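Side-chain contacts in putative isomerase (Streptomyces coelicolor A3, PDB 2OQH), which probably dehydrates D-glucarate to 5-dehydro-4-deoxy-D-glucarate, as an enolase-superfamily enzyme of the mandelate racemase and muconate lactonizing type: residues G48-G53 with G93-A98; P205-A210 with E223-G228; E230-V235 with I241-N246; D270-G275 with G303-A308. All coordinates share one frame; numbering follows the deposited sequence.

The four contacts follow one another along the chain without interleaving, yet in space they form two pairs. Contacts 2 and 3, with centres about 7 Å apart, lie on consecutive beta-alpha units of the C-terminal barrel and meet through D224 and T245. Contact 1 belongs to the N-terminal domain and contact 4 to the barrel; their centres are about 8 Å apart, and E49 reaches A305 across the boundary, so this pair marks an interface between the two domains. The pairs are separated by about 24 to 30 Å between contact centres. A single touch bridges them: N246 of contact 3 bonds through its carbonyl to K273 of contact 4, linking neighbouring strand ends of the barrel.

Contact 1 of 4, residues G48-G53 with G93-A98; sequences GETMWG and GYAAIA
T50 and M51 bring one face of the outermost strand 45-51 of the three-stranded antiparallel sheet, the meander that begins the capping domain of enolase-superfamily proteins, against A95 on the long helix 85-112. T50 CA and A95 CA are 6.0 Å apart, an approach allowed by the small alanine. The polar part is one hydrogen bond, with T50 OG1 donating to A95 O over 2.8 Å. The hydroxyl does not arrive along the carbonyl direction: the C=O...donor angle is 111°, and OG1 stands above the carbonyl plane by 42°. A chi1 of -166° swings OG1 anti to the backbone N, which points it at the helix, while CG2 rests 3.4 Å from A95 O on its other branch. Replacing T50 by a valine would probably forfeit the bond from strand to helix and leave a methyl facing A95 O. A95 CB also lies 3.4 Å from T50 OG1; the apolar contact is with CG of the selenomethionine M51, 3.8 Å from A95 CB, with M51 SE a little farther at 4.2 Å. Around this junction, T50 is paired through its backbone with T34 of strand 31-40, and its side chain also touches V56 of helix 54-63 and Y272 of helix 271-274. A96, one residue along from A95, turns to I59 and V60, so strand 45-51, helix 54-63 and helix 85-112 meet here.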
loop_
_atom_site.group_PDB
_atom_site.type_symbol
_atom_site.label_atom_id
_atom_site.label_comp_id
_atom_site.label_asym_id
_atom_site.label_seq_id
_atom_site.Cartn_x
_atom_site.Cartn_y
_atom_site.Cartn_z
ATOM N N GLY A 48 14.188 -4.132 5.880
ATOM C CA GLY A 48 12.954 -4.218 5.121
ATOM C C GLY A 48 11.851 -4.727 6.025
ATOM O O GLY A 48 12.113 -5.449 6.989
ATOM N N GLU A 49 10.618 -4.350 5.717
ATOM C CA GLU A 49 9.471 -4.765 6.505
ATOM C C GLU A 49 8.371 -5.160 5.536
ATOM O O GLU A 49 8.162 -4.490 4.521
ATOM C CB GLU A 49 8.985 -3.610 7.381
ATOM C CG GLU A 49 7.709 -3.895 8.155
ATOM C CD GLU A 49 6.860 -2.646 8.353
ATOM O OE1 GLU A 49 7.430 -1.559 8.584
ATOM O OE2 GLU A 49 5.617 -2.756 8.286
ATOM N N THR A 50 7.671 -6.247 5.839
ATOM C CA THR A 50 6.603 -6.689 4.961
ATOM C C THR A 50 5.461 -7.258 5.800
ATOM O O THR A 50 5.552 -7.320 7.022
ATOM C CB THR A 50 7.128 -7.729 3.942
ATOM O OG1 THR A 50 6.167 -7.899 2.894
ATOM C CG2 THR A 50 7.393 -9.068 4.612
HETATM N N MSE A 51 4.390 -7.683 5.141
HETATM C CA MSE A 51 3.217 -8.198 5.832
HETATM C C MSE A 51 3.332 -9.581 6.474
HETATM O O MSE A 51 4.235 -10.364 6.170
HETATM C CB MSE A 51 2.039 -8.207 4.867
HETATM C CG MSE A 51 2.067 -9.375 3.907
HETATM SE SE MSE A 51 0.724 -9.230 2.541
HETATM C CE MSE A 51 -0.866 -9.594 3.570
ATOM N N TRP A 52 2.385 -9.855 7.368
ATOM C CA TRP A 52 2.269 -11.118 8.091
ATOM C C TRP A 52 3.509 -11.604 8.820
ATOM O O TRP A 52 4.558 -10.965 8.782
ATOM C CB TRP A 52 1.756 -12.199 7.139
ATOM C CG TRP A 52 0.329 -11.978 6.733
ATOM C CD1 TRP A 52 -0.309 -10.775 6.599
ATOM C CD2 TRP A 52 -0.626 -12.979 6.362
ATOM N NE1 TRP A 52 -1.597 -10.969 6.166
ATOM C CE2 TRP A 52 -1.818 -12.311 6.011
ATOM C CE3 TRP A 52 -0.588 -14.377 6.287
ATOM C CZ2 TRP A 52 -2.966 -12.994 5.591
ATOM C CZ3 TRP A 52 -1.734 -15.058 5.866
ATOM C CH2 TRP A 52 -2.901 -14.362 5.525
ATOM N N GLY A 53 3.372 -12.746 9.490
ATOM C CA GLY A 53 4.475 -13.297 10.255
ATOM C C GLY A 53 5.021 -14.647 9.820
ATOM O O GLY A 53 5.662 -14.752 8.770
ATOM N N GLY A 93 4.344 -14.836 -1.232
ATOM C CA GLY A 93 5.604 -14.985 -1.942
ATOM C C GLY A 93 6.132 -13.626 -2.378
ATOM O O GLY A 93 7.300 -13.299 -2.160
ATOM N N TYR A 94 5.272 -12.829 -3.007
ATOM C CA TYR A 94 5.671 -11.496 -3.445
ATOM C C TYR A 94 6.094 -10.657 -2.241
ATOM O O TYR A 94 7.075 -9.922 -2.307
ATOM C CB TYR A 94 4.516 -10.791 -4.165
ATOM C CG TYR A 94 4.269 -11.276 -5.577
ATOM C CD1 TYR A 94 5.199 -11.050 -6.592
ATOM C CD2 TYR A 94 3.099 -11.946 -5.901
ATOM C CE1 TYR A 94 4.962 -11.478 -7.904
ATOM C CE2 TYR A 94 2.849 -12.382 -7.209
ATOM C CZ TYR A 94 3.783 -12.147 -8.205
ATOM O OH TYR A 94 3.535 -12.597 -9.486
ATOM N N ALA A 95 5.340 -10.771 -1.149
ATOM C CA ALA A 95 5.624 -10.018 0.072
ATOM C C ALA A 95 6.965 -10.397 0.701
ATOM O O ALA A 95 7.664 -9.538 1.236
ATOM C CB ALA A 95 4.501 -10.222 1.081
ATOM N N ALA A 96 7.317 -11.680 0.651
ATOM C CA ALA A 96 8.591 -12.134 1.212
ATOM C C ALA A 96 9.709 -11.538 0.368
ATOM O O ALA A 96 10.670 -10.962 0.889
ATOM C CB ALA A 96 8.666 -13.650 1.193
ATOM N N ILE A 97 9.565 -11.675 -0.947
ATOM C CA ILE A 97 10.537 -11.137 -1.891
ATOM C C ILE A 97 10.682 -9.625 -1.712
ATOM O O ILE A 97 11.795 -9.102 -1.685
ATOM C CB ILE A 97 10.110 -11.461 -3.347
ATOM C CG1 ILE A 97 10.259 -12.966 -3.593
ATOM C CG2 ILE A 97 10.918 -10.626 -4.337
ATOM C CD1 ILE A 97 9.765 -13.446 -4.940
ATOM N N ALA A 98 9.559 -8.926 -1.576
ATOM C CA ALA A 98 9.584 -7.473 -1.404
ATOM C C ALA A 98 10.422 -7.022 -0.200
ATOM O O ALA A 98 11.156 -6.040 -0.279
ATOM C CB ALA A 98 8.153 -6.935 -1.281
#

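Contact 2 of 4, residues P205-A210 with E223-G228; sequences PDSVRA and EDPCVG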
loop_
_atom_site.group_PDB
_atom_site.type_symbol
_atom_site.label_atom_id
_atom_site.label_comp_id
_atom_site.label_asym_id
_atom_site.label_seq_id
_atom_site.Cartn_x
_atom_site.Cartn_y
_atom_site.Cartn_z
ATOM N N PRO A 205 -24.258 -7.176 -11.163
ATOM C CA PRO A 205 -25.535 -6.469 -11.321
ATOM C C PRO A 205 -25.746 -5.416 -10.231
ATOM O O PRO A 205 -26.260 -4.334 -10.502
ATOM C CB PRO A 205 -26.573 -7.594 -11.243
ATOM C CG PRO A 205 -25.842 -8.763 -11.823
ATOM C CD PRO A 205 -24.476 -8.636 -11.160
ATOM N N ASP A 206 -25.364 -5.743 -8.998
ATOM C CA ASP A 206 -25.509 -4.794 -7.899
ATOM C C ASP A 206 -24.480 -3.675 -8.013
ATOM O O ASP A 206 -24.723 -2.558 -7.553
ATOM C CB ASP A 206 -25.370 -5.485 -6.538
ATOM C CG ASP A 206 -26.603 -6.289 -6.160
ATOM O OD1 ASP A 206 -27.730 -5.792 -6.374
ATOM O OD2 ASP A 206 -26.448 -7.411 -5.637
ATOM N N SER A 207 -23.335 -3.972 -8.626
ATOM C CA SER A 207 -22.293 -2.963 -8.808
ATOM C C SER A 207 -22.745 -1.921 -9.826
ATOM O O SER A 207 -22.446 -0.732 -9.687
ATOM C CB SER A 207 -20.980 -3.611 -9.272
ATOM O OG SER A 207 -20.407 -4.391 -8.239
ATOM N N VAL A 208 -23.466 -2.369 -10.849
ATOM C CA VAL A 208 -23.974 -1.478 -11.887
ATOM C C VAL A 208 -25.064 -0.573 -11.306
ATOM O O VAL A 208 -25.040 0.640 -11.507
ATOM C CB VAL A 208 -24.557 -2.287 -13.073
ATOM C CG1 VAL A 208 -25.174 -1.362 -14.108
ATOM C CG2 VAL A 208 -23.459 -3.115 -13.713
ATOM N N ARG A 209 -26.012 -1.170 -10.583
ATOM C CA ARG A 209 -27.102 -0.413 -9.971
ATOM C C ARG A 209 -26.559 0.619 -8.982
ATOM O O ARG A 209 -26.924 1.790 -9.037
ATOM C CB ARG A 209 -28.079 -1.360 -9.258
ATOM C CG ARG A 209 -28.946 -2.205 -10.187
ATOM C CD ARG A 209 -29.901 -3.105 -9.390
ATOM N NE ARG A 209 -30.862 -2.327 -8.610
ATOM C CZ ARG A 209 -31.658 -2.822 -7.668
ATOM N NH1 ARG A 209 -31.623 -4.113 -7.361
ATOM N NH2 ARG A 209 -32.492 -2.017 -7.029
ATOM N N ALA A 210 -25.674 0.190 -8.091
ATOM C CA ALA A 210 -25.098 1.103 -7.109
ATOM C C ALA A 210 -24.222 2.157 -7.787
ATOM O O ALA A 210 -24.297 3.333 -7.450
ATOM C CB ALA A 210 -24.283 0.327 -6.079
ATOM N N GLU A 223 -13.540 1.609 -6.017
ATOM C CA GLU A 223 -12.498 0.605 -5.866
ATOM C C GLU A 223 -12.992 -0.822 -5.673
ATOM O O GLU A 223 -13.696 -1.118 -4.717
ATOM C CB GLU A 223 -11.595 0.991 -4.692
ATOM C CG GLU A 223 -10.263 0.282 -4.669
ATOM C CD GLU A 223 -9.382 0.692 -3.493
ATOM O OE1 GLU A 223 -9.358 1.890 -3.131
ATOM O OE2 GLU A 223 -8.689 -0.187 -2.935
ATOM N N ASP A 224 -12.600 -1.706 -6.585
ATOM C CA ASP A 224 -12.979 -3.121 -6.529
ATOM C C ASP A 224 -14.414 -3.452 -6.113
ATOM O O ASP A 224 -14.627 -4.183 -5.147
ATOM C CB ASP A 224 -12.028 -3.877 -5.596
ATOM C CG ASP A 224 -10.637 -4.013 -6.171
ATOM O OD1 ASP A 224 -10.528 -4.492 -7.319
ATOM O OD2 ASP A 224 -9.665 -3.645 -5.482
ATOM N N PRO A 225 -15.421 -2.938 -6.835
ATOM C CA PRO A 225 -16.785 -3.276 -6.416
ATOM C C PRO A 225 -17.119 -4.764 -6.563
ATOM O O PRO A 225 -17.900 -5.308 -5.785
ATOM C CB PRO A 225 -17.658 -2.393 -7.312
ATOM C CG PRO A 225 -16.792 -2.194 -8.555
ATOM C CD PRO A 225 -15.426 -1.976 -7.953
ATOM N N CYS A 226 -16.514 -5.416 -7.552
ATOM C CA CYS A 226 -16.781 -6.826 -7.819
ATOM C C CYS A 226 -15.507 -7.618 -8.101
ATOM O O CYS A 226 -14.432 -7.051 -8.219
ATOM C CB CYS A 226 -17.724 -6.954 -9.017
ATOM S SG CYS A 226 -17.004 -6.319 -10.557
ATOM N N VAL A 227 -15.647 -8.933 -8.229
ATOM C CA VAL A 227 -14.506 -9.810 -8.479
ATOM C C VAL A 227 -14.154 -10.009 -9.951
ATOM O O VAL A 227 -15.023 -9.984 -10.813
ATOM C CB VAL A 227 -14.752 -11.221 -7.891
ATOM C CG1 VAL A 227 -15.037 -11.134 -6.406
ATOM C CG2 VAL A 227 -15.915 -11.876 -8.598
ATOM N N GLY A 228 -12.864 -10.206 -10.212
ATOM C CA GLY A 228 -12.377 -10.486 -11.552
ATOM C C GLY A 228 -12.336 -9.420 -12.630
ATOM O O GLY A 228 -13.109 -8.465 -12.633
#
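S207 meets P225 and C226 by van der Waals packing, and no hydrogen bond crosses between the helical residues 205-210 and the loop residues 223-228. The nearest pair is S207 OG with P225 CB at 3.5 Å, the hydroxyl oxygen resting against the CB corner of the pyrrolidine ring. S207 CB follows at 4.0 Å from the same P225 CB. C226 adds its CB, which lies 3.8 Å from S207 OG, so the serine oxygen faces two carbon atoms of successive loop residues. S207 CA and P225 CA are 6.0 Å apart; with only three side chains meeting, the contact buries 93 Å².

The polar interaction of the serine lies outside the contact. With chi1 at -69°, S207 OG lies beside its own backbone N and turns back along the chain, where it hydrogen-bonds S203 O. The hydroxyl is therefore satisfied by the carbonyl of S203, just before its helix. P225 O, 3.6 Å from S207 OG, is not bonded to it.

Within the barrel, helix 204-214 leans here on the loop that leaves strand 221-223 and leads into helix 228-238. W202 touches both S207 and P225, and V235 of helix 228-238 touches both S207 and C226. At the other end of the loop D224 bonds N246, tying it to the strand end next door.

Contact 3 of 4, residues E230-V235 with I241-N246; sequences EGMAQV and IPLCTN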
loop_
_atom_site.group_PDB
_atom_site.type_symbol
_atom_site.label_atom_id
_atom_site.label_comp_id
_atom_site.label_asym_id
_atom_site.label_seq_id
_atom_site.Cartn_x
_atom_site.Cartn_y
_atom_site.Cartn_z
ATOM N N GLU A 230 -13.177 -9.841 -15.641
ATOM C CA GLU A 230 -14.430 -9.939 -16.390
ATOM C C GLU A 230 -15.512 -9.057 -15.774
ATOM O O GLU A 230 -16.104 -8.221 -16.455
ATOM C CB GLU A 230 -14.925 -11.391 -16.434
ATOM C CG GLU A 230 -16.345 -11.582 -17.018
ATOM C CD GLU A 230 -16.511 -11.004 -18.429
ATOM O OE1 GLU A 230 -15.523 -10.999 -19.195
ATOM O OE2 GLU A 230 -17.633 -10.570 -18.781
ATOM N N GLY A 231 -15.769 -9.252 -14.487
ATOM C CA GLY A 231 -16.783 -8.464 -13.816
ATOM C C GLY A 231 -16.472 -6.977 -13.851
ATOM O O GLY A 231 -17.344 -6.168 -14.140
HETATM N N MSE A 232 -15.224 -6.621 -13.557
HETATM C CA MSE A 232 -14.811 -5.218 -13.546
HETATM C C MSE A 232 -14.988 -4.546 -14.908
HETATM O O MSE A 232 -15.394 -3.384 -14.983
HETATM C CB MSE A 232 -13.354 -5.098 -13.085
HETATM C CG MSE A 232 -13.137 -5.421 -11.601
HETATM SE SE MSE A 232 -13.825 -4.030 -10.410
HETATM C CE MSE A 232 -12.259 -2.897 -10.439
ATOM N N ALA A 233 -14.682 -5.270 -15.979
ATOM C CA ALA A 233 -14.830 -4.718 -17.321
ATOM C C ALA A 233 -16.310 -4.407 -17.556
ATOM O O ALA A 233 -16.650 -3.391 -18.156
ATOM C CB ALA A 233 -14.324 -5.710 -18.373
ATOM N N GLN A 234 -17.185 -5.283 -17.070
ATOM C CA GLN A 234 -18.622 -5.075 -17.232
ATOM C C GLN A 234 -19.080 -3.823 -16.483
ATOM O O GLN A 234 -19.900 -3.057 -16.984
ATOM C CB GLN A 234 -19.400 -6.292 -16.728
ATOM C CG GLN A 234 -19.257 -7.546 -17.596
ATOM C CD GLN A 234 -19.808 -7.365 -19.000
ATOM O OE1 GLN A 234 -20.825 -6.697 -19.205
ATOM N NE2 GLN A 234 -19.150 -7.981 -19.976
ATOM N N VAL A 235 -18.547 -3.606 -15.285
ATOM C CA VAL A 235 -18.933 -2.428 -14.523
ATOM C C VAL A 235 -18.479 -1.170 -15.257
ATOM O O VAL A 235 -19.241 -0.217 -15.393
ATOM C CB VAL A 235 -18.328 -2.435 -13.111
ATOM C CG1 VAL A 235 -18.699 -1.146 -12.385
ATOM C CG2 VAL A 235 -18.837 -3.639 -12.331
ATOM N N ILE A 241 -17.866 6.191 -13.558
ATOM C CA ILE A 241 -17.049 6.554 -12.410
ATOM C C ILE A 241 -15.699 5.880 -12.640
ATOM O O ILE A 241 -15.648 4.739 -13.095
ATOM C CB ILE A 241 -17.628 5.989 -11.095
ATOM C CG1 ILE A 241 -19.078 6.430 -10.917
ATOM C CG2 ILE A 241 -16.795 6.467 -9.917
ATOM C CD1 ILE A 241 -19.757 5.784 -9.715
ATOM N N PRO A 242 -14.588 6.572 -12.349
ATOM C CA PRO A 242 -13.309 5.887 -12.576
ATOM C C PRO A 242 -13.261 4.604 -11.731
ATOM O O PRO A 242 -13.609 4.616 -10.551
ATOM C CB PRO A 242 -12.280 6.926 -12.134
ATOM C CG PRO A 242 -12.954 8.221 -12.465
ATOM C CD PRO A 242 -14.372 7.982 -11.982
ATOM N N LEU A 243 -12.843 3.502 -12.348
ATOM C CA LEU A 243 -12.767 2.212 -11.673
ATOM C C LEU A 243 -11.325 1.890 -11.262
ATOM O O LEU A 243 -10.403 1.966 -12.071
ATOM C CB LEU A 243 -13.314 1.125 -12.602
ATOM C CG LEU A 243 -13.851 -0.159 -11.975
ATOM C CD1 LEU A 243 -15.085 0.154 -11.128
ATOM C CD2 LEU A 243 -14.197 -1.150 -13.080
ATOM N N CYS A 244 -11.142 1.517 -10.002
ATOM C CA CYS A 244 -9.819 1.217 -9.474
ATOM C C CYS A 244 -9.728 -0.212 -8.945
ATOM O O CYS A 244 -10.742 -0.815 -8.581
ATOM C CB CYS A 244 -9.490 2.220 -8.361
ATOM S SG CYS A 244 -7.869 2.035 -7.584
ATOM N N THR A 245 -8.514 -0.754 -8.907
ATOM C CA THR A 245 -8.312 -2.113 -8.416
ATOM C C THR A 245 -6.938 -2.369 -7.807
ATOM O O THR A 245 -5.949 -1.716 -8.147
ATOM C CB THR A 245 -8.474 -3.163 -9.545
ATOM O OG1 THR A 245 -8.593 -4.470 -8.973
ATOM C CG2 THR A 245 -7.241 -3.166 -10.454
ATOM N N ASN A 246 -6.904 -3.334 -6.896
ATOM C CA ASN A 246 -5.669 -3.798 -6.280
ATOM C C ASN A 246 -5.963 -5.255 -5.968
ATOM O O ASN A 246 -5.339 -5.861 -5.107
ATOM C CB ASN A 246 -5.294 -3.002 -5.015
ATOM C CG ASN A 246 -6.288 -3.161 -3.883
ATOM O OD1 ASN A 246 -6.531 -4.261 -3.393
ATOM N ND2 ASN A 246 -6.863 -2.047 -3.453
#
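M232 and L243 carry most of the apolar packing, their side chains slanting across one another between helix 228-238 and strand 243-245. The selenomethionine is folded back at chi2 and again at chi3 (-86°), which brings its methyl over the strand: M232 CE is 3.5 Å from L243 CG and 3.9 Å from T245 CB. V235, one turn further on, meets the other branch of the leucine at about a right angle, V235 CG1 lying 4.0 Å from L243 CD1. L243 is thus gripped from two helical turns, CD2 and CG facing M232 and CD1 facing V235. An alanine at L243 would probably open a gap against both M232 and V235 and free the M232 methyl to shift.

This is the inner face of a beta-alpha-beta crossover, 221-223 to 228-238 to 243-245, a repeating element of the TIM barrel; the short helix and strand axes pass 9.8 Å apart and run nearly antiparallel, at 161°.

Two tight carbon-to-oxygen approaches accompany the packing, without any hydrogen bond between the segments: L243 CD2 stands 3.2 Å from M232 O, and M232 CE comes equally near C244 O. T245 directs its hydroxyl to D224. On the far side of the helix, Q234 NE2 donates to E230 OE2 at 3.2 Å, meeting the carboxylate on its syn side but 29° out of its plane.

Contact 4 of 4, residues D270-G275 with G303-A308; sequences DVYKWG and GIATAA
Y272 thrusts the hydroxyl end of its ring against A305 and A308, one turn apart on helix 303-315. With chi1 at -50°, CG sits beside the backbone N, and the ring reaches across to that helix. Its ring carbon CZ lies 3.6 Å from A305 CB, approached obliquely, while Y272 OH touches A308 CB at 3.3 Å. Packing is tight here: Y272 OH comes only 3.0 Å from A305 CA. The bond itself runs from Y272 OH to A305 O, also 3.0 Å. The donor lies in the carbonyl plane, but the C=O...donor angle is 100°, so the phenol reaches the oxygen from the side, and A305 O in turn sits in the plane of the tyrosine ring at its edge.

The tyrosine is set from its base. V271 CB lies over the centre of one ring face, 4.1 Å above the plane. D270 is the N-cap of the short, weakly bonded helix 271-274, its OD1 accepting from Y272 N at 3.0 Å, from above the carboxylate plane. H309 meets the ring of Y272, and A98 of helix 85-112 touches it too.

Chemically, the buried phenol donates to A305 O, which satisfies the hydroxyl. A305 N in turn bonds E49, which ties the start of helix 303-315 to the capping domain, while Y272 ties it to residues 270-275 of its own barrel.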
loop_
_atom_site.group_PDB
_atom_site.type_symbol
_atom_site.label_atom_id
_atom_site.label_comp_id
_atom_site.label_asym_id
_atom_site.label_seq_id
_atom_site.Cartn_x
_atom_site.Cartn_y
_atom_site.Cartn_z
ATOM N N ASP A 270 1.802 -1.268 -5.044
ATOM C CA ASP A 270 2.075 -1.738 -3.691
ATOM C C ASP A 270 3.306 -2.626 -3.774
ATOM O O ASP A 270 3.258 -3.744 -4.293
ATOM C CB ASP A 270 0.888 -2.538 -3.132
ATOM C CG ASP A 270 1.151 -3.078 -1.732
ATOM O OD1 ASP A 270 2.276 -2.906 -1.214
ATOM O OD2 ASP A 270 0.227 -3.680 -1.145
ATOM N N VAL A 271 4.412 -2.106 -3.262
ATOM C CA VAL A 271 5.677 -2.818 -3.286
ATOM C C VAL A 271 5.588 -4.222 -2.718
ATOM O O VAL A 271 6.165 -5.164 -3.256
ATOM C CB VAL A 271 6.751 -2.032 -2.510
ATOM C CG1 VAL A 271 7.998 -2.890 -2.313
ATOM C CG2 VAL A 271 7.091 -0.767 -3.262
ATOM N N TYR A 272 4.846 -4.354 -1.629
ATOM C CA TYR A 272 4.713 -5.623 -0.950
ATOM C C TYR A 272 3.816 -6.601 -1.673
ATOM O O TYR A 272 3.906 -7.809 -1.452
ATOM C CB TYR A 272 4.253 -5.344 0.480
ATOM C CG TYR A 272 5.167 -4.299 1.068
ATOM C CD1 TYR A 272 6.504 -4.598 1.322
ATOM C CD2 TYR A 272 4.760 -2.973 1.179
ATOM C CE1 TYR A 272 7.418 -3.604 1.652
ATOM C CE2 TYR A 272 5.672 -1.960 1.509
ATOM C CZ TYR A 272 7.002 -2.286 1.739
ATOM O OH TYR A 272 7.929 -1.297 2.012
ATOM N N LYS A 273 2.973 -6.088 -2.559
ATOM C CA LYS A 273 2.082 -6.941 -3.330
ATOM C C LYS A 273 2.740 -7.340 -4.662
ATOM O O LYS A 273 2.545 -8.451 -5.154
ATOM C CB LYS A 273 0.756 -6.206 -3.573
ATOM C CG LYS A 273 -0.304 -7.004 -4.320
ATOM C CD LYS A 273 -1.612 -6.204 -4.463
ATOM C CE LYS A 273 -2.428 -6.185 -3.178
ATOM N NZ LYS A 273 -3.559 -7.152 -3.230
ATOM N N TRP A 274 3.536 -6.431 -5.222
ATOM C CA TRP A 274 4.215 -6.651 -6.496
ATOM C C TRP A 274 5.654 -7.178 -6.408
ATOM O O TRP A 274 6.314 -7.382 -7.426
ATOM C CB TRP A 274 4.165 -5.359 -7.317
ATOM C CG TRP A 274 2.763 -5.041 -7.770
ATOM C CD1 TRP A 274 1.706 -4.692 -6.980
ATOM C CD2 TRP A 274 2.250 -5.133 -9.106
ATOM N NE1 TRP A 274 0.563 -4.568 -7.737
ATOM C CE2 TRP A 274 0.869 -4.831 -9.046
ATOM C CE3 TRP A 274 2.821 -5.442 -10.350
ATOM C CZ2 TRP A 274 0.048 -4.833 -10.187
ATOM C CZ3 TRP A 274 2.001 -5.445 -11.486
ATOM C CH2 TRP A 274 0.633 -5.142 -11.392
ATOM N N GLY A 275 6.143 -7.373 -5.189
ATOM C CA GLY A 275 7.472 -7.926 -5.015
ATOM C C GLY A 275 8.683 -7.014 -4.961
ATOM O O GLY A 275 9.798 -7.504 -4.771
ATOM N N GLY A 303 6.595 1.971 9.860
ATOM C CA GLY A 303 7.647 2.893 9.462
ATOM C C GLY A 303 8.597 2.530 8.331
ATOM O O GLY A 303 8.780 3.306 7.389
ATOM N N ILE A 304 9.231 1.370 8.424
ATOM C CA ILE A 304 10.168 0.965 7.381
ATOM C C ILE A 304 9.455 0.816 6.032
ATOM O O ILE A 304 9.880 1.394 5.033
ATOM C CB ILE A 304 10.869 -0.357 7.755
ATOM C CG1 ILE A 304 11.652 -0.172 9.061
ATOM C CG2 ILE A 304 11.821 -0.785 6.637
ATOM C CD1 ILE A 304 12.280 -1.455 9.589
ATOM N N ALA A 305 8.359 0.062 6.019
ATOM C CA ALA A 305 7.596 -0.158 4.794
ATOM C C ALA A 305 7.085 1.158 4.211
ATOM O O ALA A 305 7.217 1.405 3.005
ATOM C CB ALA A 305 6.435 -1.101 5.068
ATOM N N THR A 306 6.505 1.999 5.063
ATOM C CA THR A 306 5.992 3.285 4.618
ATOM C C THR A 306 7.114 4.132 4.022
ATOM O O THR A 306 6.909 4.851 3.048
ATOM C CB THR A 306 5.344 4.071 5.780
ATOM O OG1 THR A 306 4.206 3.353 6.266
ATOM C CG2 THR A 306 4.901 5.448 5.312
ATOM N N ALA A 307 8.302 4.043 4.614
ATOM C CA ALA A 307 9.457 4.794 4.132
ATOM C C ALA A 307 9.785 4.397 2.686
ATOM O O ALA A 307 10.084 5.249 1.849
ATOM C CB ALA A 307 10.662 4.535 5.039
ATOM N N ALA A 308 9.728 3.100 2.401
ATOM C CA ALA A 308 10.005 2.607 1.055
ATOM C C ALA A 308 8.962 3.180 0.089
ATOM O O ALA A 308 9.296 3.632 -1.003
ATOM C CB ALA A 308 9.968 1.091 1.042
#